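Local coordinates for PGRP-Hd - Peptidoglycan recognition protein homologue (Alvinella pompejana, PDB 3EP1) that probably recognises bacterial cell-wall peptidoglycan as part of innate immunity, having a fold related to the N-acetylmuramoyl-L-alanine amidases, at residues Asn75-Tyr80 and Glu92-Gly97; Phe82-Asp87 and Ile111-Ile116. All coordinates share one frame; numbering follows the deposited sequence.

How the interactions relate
Along the chain the segments run 75-80, 82-87, 92-97 and 111-116, and the pairing alternates, so the two contacts cross. Interaction 1 closes a short loop: the eleven residues between its segments hold strand 82-84 and most of strand 90-92, an antiparallel pair at one margin of the mixed sheet. Interaction 2 opens within that loop and closes a longer one by setting strand 82-84 parallel to strand 110-115, nearer the middle of the sheet. Their centres are about 12 Å apart, yet they touch: Tyr-80 packs against Gly-112 and Ala-114, and Trp-96 packs on Ile-111 and meets the Phe-82 ring edge-to-face. Together they tie the loop after helix 59-72 to the sheet.

Interaction 1: Asn75-Tyr80 and Glu92-Gly97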
ATOM      1  N   ASN A  75     -21.024 -20.365  -0.245  1.00 20.48           N
ATOM      2  CA  ASN A  75     -19.770 -19.790   0.234  1.00 21.02           C
ATOM      3  C   ASN A  75     -20.001 -18.927   1.476  1.00 21.15           C
ATOM      4  O   ASN A  75     -21.109 -18.431   1.704  1.00 21.60           O
ATOM      5  CB  ASN A  75     -19.105 -18.952  -0.868  1.00 21.41           C
ATOM      6  CG  ASN A  75     -18.648 -19.793  -2.049  1.00 22.16           C
ATOM      7  OD1 ASN A  75     -17.877 -20.732  -1.886  1.00 24.70           O
ATOM      8  ND2 ASN A  75     -19.124 -19.460  -3.239  1.00 24.68           N
ATOM      9  N   ASP A  76     -18.951 -18.753   2.274  1.00 19.23           N
ATOM     10  CA  ASP A  76     -19.019 -17.951   3.490  1.00 18.80           C
ATOM     11  C   ASP A  76     -19.102 -16.447   3.221  1.00 20.08           C
ATOM     12  O   ASP A  76     -19.348 -15.670   4.140  1.00 19.31           O
ATOM     13  CB  ASP A  76     -17.779 -18.188   4.368  1.00 21.84           C
ATOM     14  CG  ASP A  76     -17.692 -19.602   4.902  1.00 22.29           C
ATOM     15  OD1 ASP A  76     -18.750 -20.240   5.068  1.00 24.10           O
ATOM     16  OD2 ASP A  76     -16.563 -20.062   5.179  1.00 23.90           O
ATOM     17  N   ASP A  77     -18.880 -16.046   1.970  1.00 19.76           N
ATOM     18  CA  ASP A  77     -18.880 -14.634   1.593  1.00 19.41           C
ATOM     19  C   ASP A  77     -18.459 -14.557   0.131  1.00 17.80           C
ATOM     20  O   ASP A  77     -18.231 -15.587  -0.497  1.00 16.29           O
ATOM     21  CB  ASP A  77     -17.873 -13.889   2.486  1.00 18.65           C
ATOM     22  CG  ASP A  77     -17.859 -12.385   2.257  1.00 20.41           C
ATOM     23  OD1 ASP A  77     -18.839 -11.829   1.725  1.00 18.37           O
ATOM     24  OD2 ASP A  77     -16.853 -11.756   2.639  1.00 21.48           O
ATOM     25  N   ILE A  78     -18.380 -13.346  -0.415  1.00 16.35           N
ATOM     26  CA  ILE A  78     -17.944 -13.177  -1.798  1.00 14.22           C
ATOM     27  C   ILE A  78     -16.612 -13.950  -1.866  1.00 14.09           C
ATOM     28  O   ILE A  78     -15.832 -13.917  -0.915  1.00 14.26           O
ATOM     29  CB  ILE A  78     -17.790 -11.655  -2.133  1.00 14.68           C
ATOM     30  CG1 ILE A  78     -17.617 -11.455  -3.637  1.00 14.74           C
ATOM     31  CG2 ILE A  78     -16.630 -11.043  -1.347  1.00 12.74           C
ATOM     32  CD1 ILE A  78     -17.694 -10.005  -4.054  1.00 15.79           C
ATOM     33  N   LYS A  79     -16.383 -14.666  -2.965  1.00 13.81           N
ATOM     34  CA  LYS A  79     -15.193 -15.511  -3.162  1.00 15.29           C
ATOM     35  C   LYS A  79     -13.796 -14.898  -3.128  1.00 15.13           C
ATOM     36  O   LYS A  79     -12.836 -15.551  -2.708  1.00 17.05           O
ATOM     37  CB  LYS A  79     -15.301 -16.268  -4.485  1.00 15.41           C
ATOM     38  CG  LYS A  79     -16.485 -17.193  -4.612  1.00 19.72           C
ATOM     39  CD  LYS A  79     -16.496 -17.828  -5.990  1.00 22.86           C
ATOM     40  CE  LYS A  79     -17.747 -18.652  -6.204  1.00 23.59           C
ATOM     41  NZ  LYS A  79     -17.876 -19.073  -7.622  1.00 27.02           N
ATOM     42  N   TYR A  80     -13.672 -13.656  -3.571  1.00 14.14           N
ATOM     43  CA  TYR A  80     -12.366 -13.033  -3.634  1.00 14.64           C
ATOM     44  C   TYR A  80     -11.971 -12.088  -2.510  1.00 12.03           C
ATOM     45  O   TYR A  80     -12.819 -11.548  -1.806  1.00 13.50           O
ATOM     46  CB  TYR A  80     -12.243 -12.328  -4.978  1.00 16.76           C
ATOM     47  CG  TYR A  80     -12.732 -13.180  -6.130  1.00 18.54           C
ATOM     48  CD1 TYR A  80     -14.044 -13.075  -6.591  1.00 19.56           C
ATOM     49  CD2 TYR A  80     -11.890 -14.105  -6.748  1.00 16.63           C
ATOM     50  CE1 TYR A  80     -14.506 -13.868  -7.645  1.00 20.41           C
ATOM     51  CE2 TYR A  80     -12.346 -14.906  -7.800  1.00 20.56           C
ATOM     52  CZ  TYR A  80     -13.652 -14.778  -8.245  1.00 19.86           C
ATOM     53  OH  TYR A  80     -14.097 -15.548  -9.296  1.00 24.91           O
ATOM     54  N   GLU A  92     -12.782  -3.900  -1.872  1.00 15.90           N
ATOM     55  CA  GLU A  92     -12.444  -4.851  -0.842  1.00 17.76           C
ATOM     56  C   GLU A  92     -13.464  -5.984  -0.824  1.00 17.34           C
ATOM     57  O   GLU A  92     -14.663  -5.745  -0.746  1.00 19.64           O
ATOM     58  CB  GLU A  92     -12.395  -4.178   0.535  1.00 19.07           C
ATOM     59  CG  GLU A  92     -12.230  -5.191   1.660  1.00 22.46           C
ATOM     60  CD  GLU A  92     -12.344  -4.596   3.039  1.00 23.82           C
ATOM     61  OE1 GLU A  92     -13.004  -3.546   3.197  1.00 25.36           O
ATOM     62  OE2 GLU A  92     -11.785  -5.205   3.974  1.00 25.98           O
ATOM     63  N   GLY A  93     -12.978  -7.213  -0.926  1.00 15.59           N
ATOM     64  CA  GLY A  93     -13.854  -8.362  -0.865  1.00 15.47           C
ATOM     65  C   GLY A  93     -13.680  -8.848   0.557  1.00 16.23           C
ATOM     66  O   GLY A  93     -14.067  -8.164   1.500  1.00 17.74           O
ATOM     67  N   ARG A  94     -13.075 -10.015   0.724  1.00 15.82           N
ATOM     68  CA  ARG A  94     -12.837 -10.528   2.063  1.00 18.22           C
ATOM     69  C   ARG A  94     -11.706  -9.721   2.687  1.00 18.50           C
ATOM     70  O   ARG A  94     -11.573  -9.683   3.903  1.00 20.77           O
ATOM     71  CB  ARG A  94     -12.465 -12.015   2.028  1.00 16.52           C
ATOM     72  CG  ARG A  94     -13.514 -12.873   1.378  1.00 14.67           C
ATOM     73  CD  ARG A  94     -13.320 -14.354   1.646  1.00 16.30           C
ATOM     74  NE  ARG A  94     -14.382 -15.109   0.999  1.00 15.83           N
ATOM     75  CZ  ARG A  94     -14.653 -16.388   1.216  1.00 13.95           C
ATOM     76  NH1 ARG A  94     -13.933 -17.087   2.072  1.00 15.29           N
ATOM     77  NH2 ARG A  94     -15.669 -16.958   0.585  1.00 13.10           N
ATOM     78  N   GLY A  95     -10.894  -9.078   1.848  1.00 19.36           N
ATOM     79  CA  GLY A  95      -9.790  -8.269   2.345  1.00 18.14           C
ATOM     80  C   GLY A  95      -8.513  -9.018   2.677  1.00 18.51           C
ATOM     81  O   GLY A  95      -8.397 -10.217   2.424  1.00 19.93           O
ATOM     82  N   TRP A  96      -7.540  -8.307   3.240  1.00 18.43           N
ATOM     83  CA  TRP A  96      -6.264  -8.921   3.604  1.00 18.59           C
ATOM     84  C   TRP A  96      -6.448  -9.803   4.836  1.00 19.02           C
ATOM     85  O   TRP A  96      -7.366  -9.594   5.629  1.00 19.46           O
ATOM     86  CB  TRP A  96      -5.206  -7.856   3.942  1.00 18.69           C
ATOM     87  CG  TRP A  96      -4.784  -6.944   2.824  1.00 17.75           C
ATOM     88  CD1 TRP A  96      -4.910  -5.587   2.789  1.00 17.98           C
ATOM     89  CD2 TRP A  96      -4.118  -7.314   1.609  1.00 16.59           C
ATOM     90  NE1 TRP A  96      -4.363  -5.087   1.633  1.00 15.22           N
ATOM     91  CE2 TRP A  96      -3.870  -6.126   0.890  1.00 16.65           C
ATOM     92  CE3 TRP A  96      -3.705  -8.532   1.060  1.00 18.69           C
ATOM     93  CZ2 TRP A  96      -3.231  -6.119  -0.345  1.00 17.26           C
ATOM     94  CZ3 TRP A  96      -3.069  -8.528  -0.173  1.00 17.19           C
ATOM     95  CH2 TRP A  96      -2.838  -7.330  -0.861  1.00 20.31           C
ATOM     96  N   GLY A  97      -5.573 -10.792   4.981  1.00 16.93           N
ATOM     97  CA  GLY A  97      -5.612 -11.671   6.137  1.00 20.00           C
ATOM     98  C   GLY A  97      -6.772 -12.629   6.327  1.00 19.59           C
ATOM     99  O   GLY A  97      -6.957 -13.143   7.426  1.00 22.69           O
TER
HETATM  100  O   HOH W   1     -14.177 -19.151   4.131  1.00 18.91           O
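Arg-94 reaches across to the backbone of Asp-77, Ile-78 and Tyr-80, and the straightest of its bonds marks the tight part of the contact. Its NE lies 2.7 Å from Ile-78 O at an N-H...O angle of 173°, with the oxygen almost in the guanidinium plane. NH2 reaches Asp-77 O at 3.1 Å, approaching from above that carbonyl's plane rather than on a lone pair, and adds a weak bond to Ile-78 O. The chain is extended from CG to NE, with CG anti to the carbonyl carbon (chi1 -58°), which carries the guanidinium out to these oxygens. At the other end of the residue, Arg-94 N donates to a lone pair of Tyr-80 O at 3.0 Å. The same oxygen receives a CA-H...O contact from Gly-93 CA at 3.5 Å; a CB on Gly-93 would clash with it. Ile-78 CG2 packs on Gly-93 CA at 3.9 Å. Across to Asp-76 the link is looser and goes through solvent: a water stands between Asp-76 OD2 (2.8 Å) and Arg-94 NH1 (2.9 Å, a weak bond), though NH1 also bonds Val-99 O. Asp-77 OD2 lies well out of the guanidinium plane and pairs with Arg-8 instead, while Arg-94 NH2 also bonds Gln-101 OE1. An alanine in place of Arg-94 would probably leave Asp-77 O and Ile-78 O without these donors and open a gap between the two loops. In the fold, the contact joins the loop after helix 59-72 to the one leaving edge strand 90-92. Ile-78 and Tyr-80 seat the first of these loops, Ile-78 against Val-63 and Leu-66 of helix 59-72 and Tyr-80 against Ala-114 of strand 110-115.

Interaction 2: Phe82-Asp87 and Ile111-Ile116; sequences FLIDQD and IGVAVI
Ala-114 O is approached by two groups of the neighbouring strand: Ile-84 N donates to it at 3.0 Å, nearly along the C=O axis, and Leu-83 CA adds a CA-H...O contact at 3.2 Å. Phe-82 O likewise has two partners, Ala-114 N at 3.0 Å, tilted from the carbonyl plane, and the CA of Val-113. The ladder continues with Ile-116 N to Ile-84 O (3.0 Å, N-H...O angle 171°), whereas at its start the bond from Phe-82 N to Gly-112 O is weak. Phe-82 and Ile-84 thus bond to Gly-112, Ala-114 and Ile-116, the staggered pattern of a parallel pair. The axes of strands 82-84 and 111-115 approach to 4.7 Å with a 26° angle between their directions. Side chains meet on both faces. On one, Ile-84 CD1 rests on Val-113 CG1 at 3.8 Å; that methyl stands anti to the backbone N (chi1 -179°), beside the carbonyl carbon, where it also lies near Phe-82 O. Ile-111 CG2 touches the edge of the Phe-82 ring at CD1. Helix 126-141 covers this side, with Leu-135 against Phe-82 and Val-113 and with Leu-128 and Ala-131 against Ile-84. On the other face, Leu-83 CG meets Ala-114 CB at 4.0 Å, and Leu-66 of helix 59-72 packs on Leu-83. Further along the pair, Ile-116 CD1 abuts Asp-85 CB. Asp-85 OD1 accepts from Asp-87 N in an Asx turn and also from Val-89 N, while OD2 bonds Tyr-91 OH, which ties down the turn toward strand 90-92. The chemistry is therefore split: backbone bonds pair buried amides with carbonyls, weakly at Phe-82 N, and apolar side chains on the two faces join the sheet to a helix on each side, as in an alpha/beta core.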
ATOM      1  N   PHE A  82     -10.138  -9.380  -3.130  1.00 13.85           N
ATOM      2  CA  PHE A  82     -10.233  -8.072  -3.766  1.00 12.77           C
ATOM      3  C   PHE A  82     -10.754  -8.215  -5.190  1.00 12.43           C
ATOM      4  O   PHE A  82     -10.668  -9.284  -5.786  1.00 12.59           O
ATOM      5  CB  PHE A  82      -8.864  -7.388  -3.846  1.00 13.45           C
ATOM      6  CG  PHE A  82      -8.261  -7.055  -2.514  1.00 14.42           C
ATOM      7  CD1 PHE A  82      -7.338  -7.908  -1.922  1.00 15.14           C
ATOM      8  CD2 PHE A  82      -8.628  -5.891  -1.845  1.00 13.01           C
ATOM      9  CE1 PHE A  82      -6.790  -7.609  -0.686  1.00 14.24           C
ATOM     10  CE2 PHE A  82      -8.088  -5.583  -0.611  1.00 13.78           C
ATOM     11  CZ  PHE A  82      -7.165  -6.447  -0.028  1.00 15.22           C
ATOM     12  N   LEU A  83     -11.280  -7.124  -5.734  1.00 12.58           N
ATOM     13  CA  LEU A  83     -11.786  -7.106  -7.099  1.00 13.81           C
ATOM     14  C   LEU A  83     -11.372  -5.769  -7.708  1.00 14.80           C
ATOM     15  O   LEU A  83     -11.316  -4.762  -7.012  1.00 17.90           O
ATOM     16  CB  LEU A  83     -13.310  -7.259  -7.126  1.00 13.18           C
ATOM     17  CG  LEU A  83     -13.938  -8.478  -6.445  1.00 14.58           C
ATOM     18  CD1 LEU A  83     -14.114  -8.200  -4.961  1.00 16.01           C
ATOM     19  CD2 LEU A  83     -15.289  -8.783  -7.076  1.00 16.39           C
ATOM     20  N   ILE A  84     -11.095  -5.764  -9.006  1.00 16.04           N
ATOM     21  CA  ILE A  84     -10.640  -4.560  -9.698  1.00 16.29           C
ATOM     22  C   ILE A  84     -11.420  -4.338 -10.996  1.00 18.82           C
ATOM     23  O   ILE A  84     -11.567  -5.267 -11.786  1.00 19.87           O
ATOM     24  CB  ILE A  84      -9.126  -4.698 -10.031  1.00 17.12           C
ATOM     25  CG1 ILE A  84      -8.354  -5.101  -8.766  1.00 17.95           C
ATOM     26  CG2 ILE A  84      -8.592  -3.410 -10.638  1.00 15.93           C
ATOM     27  CD1 ILE A  84      -6.867  -5.335  -8.964  1.00 17.92           C
ATOM     28  N   ASP A  85     -11.931  -3.127 -11.218  1.00 20.54           N
ATOM     29  CA  ASP A  85     -12.668  -2.859 -12.452  1.00 23.48           C
ATOM     30  C   ASP A  85     -11.763  -2.237 -13.513  1.00 24.02           C
ATOM     31  O   ASP A  85     -10.610  -1.911 -13.244  1.00 22.93           O
ATOM     32  CB  ASP A  85     -13.908  -1.971 -12.211  1.00 23.37           C
ATOM     33  CG  ASP A  85     -13.565  -0.569 -11.732  1.00 25.91           C
ATOM     34  OD1 ASP A  85     -12.435  -0.092 -11.975  1.00 25.68           O
ATOM     35  OD2 ASP A  85     -14.454   0.070 -11.126  1.00 27.62           O
ATOM     36  N   GLN A  86     -12.299  -2.060 -14.715  1.00 25.93           N
ATOM     37  CA  GLN A  86     -11.525  -1.534 -15.839  1.00 27.74           C
ATOM     38  C   GLN A  86     -11.048  -0.087 -15.746  1.00 28.57           C
ATOM     39  O   GLN A  86     -10.219   0.357 -16.553  1.00 27.06           O
ATOM     40  CB  GLN A  86     -12.306  -1.792 -17.129  1.00 29.23           C
ATOM     41  CG  GLN A  86     -12.587  -3.291 -17.301  1.00 32.90           C
ATOM     42  CD  GLN A  86     -13.396  -3.629 -18.533  1.00 35.50           C
ATOM     43  OE1 GLN A  86     -14.457  -3.051 -18.765  1.00 40.21           O
ATOM     44  NE2 GLN A  86     -12.907  -4.580 -19.330  1.00 35.83           N
ATOM     45  N   ASP A  87     -11.543   0.640 -14.749  1.00 28.27           N
ATOM     46  CA  ASP A  87     -11.125   2.017 -14.545  1.00 28.00           C
ATOM     47  C   ASP A  87     -10.115   2.110 -13.413  1.00 26.56           C
ATOM     48  O   ASP A  87      -9.807   3.195 -12.947  1.00 27.11           O
ATOM     49  CB  ASP A  87     -12.329   2.915 -14.248  1.00 30.96           C
ATOM     50  CG  ASP A  87     -13.189   3.153 -15.472  1.00 33.34           C
ATOM     51  OD1 ASP A  87     -12.643   3.589 -16.508  1.00 36.93           O
ATOM     52  OD2 ASP A  87     -14.412   2.913 -15.408  1.00 36.26           O
ATOM     53  N   ILE A 111      -3.987 -14.939  -2.156  1.00 18.73           N
ATOM     54  CA  ILE A 111      -4.951 -13.864  -2.298  1.00 18.42           C
ATOM     55  C   ILE A 111      -5.666 -14.032  -3.640  1.00 17.40           C
ATOM     56  O   ILE A 111      -5.032 -14.190  -4.681  1.00 18.76           O
ATOM     57  CB  ILE A 111      -4.246 -12.495  -2.245  1.00 18.91           C
ATOM     58  CG1 ILE A 111      -3.801 -12.209  -0.817  1.00 17.54           C
ATOM     59  CG2 ILE A 111      -5.169 -11.402  -2.741  1.00 21.78           C
ATOM     60  CD1 ILE A 111      -4.948 -12.040   0.143  1.00 19.86           C
ATOM     61  N   GLY A 112      -6.988 -14.029  -3.603  1.00 14.58           N
ATOM     62  CA  GLY A 112      -7.753 -14.178  -4.822  1.00 15.42           C
ATOM     63  C   GLY A 112      -8.218 -12.817  -5.288  1.00 14.79           C
ATOM     64  O   GLY A 112      -8.857 -12.087  -4.540  1.00 14.86           O
ATOM     65  N   VAL A 113      -7.877 -12.470  -6.520  1.00 15.09           N
ATOM     66  CA  VAL A 113      -8.266 -11.192  -7.079  1.00 14.84           C
ATOM     67  C   VAL A 113      -9.092 -11.418  -8.336  1.00 14.21           C
ATOM     68  O   VAL A 113      -8.658 -12.091  -9.260  1.00 14.59           O
ATOM     69  CB  VAL A 113      -7.041 -10.332  -7.454  1.00 14.50           C
ATOM     70  CG1 VAL A 113      -7.506  -9.000  -8.016  1.00 19.48           C
ATOM     71  CG2 VAL A 113      -6.150 -10.107  -6.248  1.00 15.06           C
ATOM     72  N   ALA A 114     -10.290 -10.860  -8.360  1.00 15.52           N
ATOM     73  CA  ALA A 114     -11.155 -10.991  -9.523  1.00 16.64           C
ATOM     74  C   ALA A 114     -11.045  -9.719 -10.343  1.00 17.26           C
ATOM     75  O   ALA A 114     -11.040  -8.621  -9.783  1.00 17.51           O
ATOM     76  CB  ALA A 114     -12.597 -11.195  -9.093  1.00 14.54           C
ATOM     77  N   VAL A 115     -10.926  -9.867 -11.662  1.00 18.20           N
ATOM     78  CA  VAL A 115     -10.861  -8.712 -12.553  1.00 19.46           C
ATOM     79  C   VAL A 115     -12.203  -8.662 -13.282  1.00 20.60           C
ATOM     80  O   VAL A 115     -12.603  -9.608 -13.968  1.00 21.18           O
ATOM     81  CB  VAL A 115      -9.667  -8.806 -13.545  1.00 19.61           C
ATOM     82  CG1 VAL A 115      -8.366  -8.709 -12.767  1.00 18.38           C
ATOM     83  CG2 VAL A 115      -9.718 -10.102 -14.342  1.00 17.52           C
ATOM     84  N   ILE A 116     -12.899  -7.548 -13.107  1.00 20.61           N
ATOM     85  CA  ILE A 116     -14.228  -7.379 -13.659  1.00 20.36           C
ATOM     86  C   ILE A 116     -14.324  -7.181 -15.162  1.00 21.65           C
ATOM     87  O   ILE A 116     -14.070  -6.099 -15.674  1.00 21.39           O
ATOM     88  CB  ILE A 116     -14.946  -6.233 -12.924  1.00 18.51           C
ATOM     89  CG1 ILE A 116     -14.847  -6.466 -11.409  1.00 18.33           C
ATOM     90  CG2 ILE A 116     -16.394  -6.172 -13.354  1.00 20.62           C
ATOM     91  CD1 ILE A 116     -15.481  -5.393 -10.541  1.00 14.72           C
TER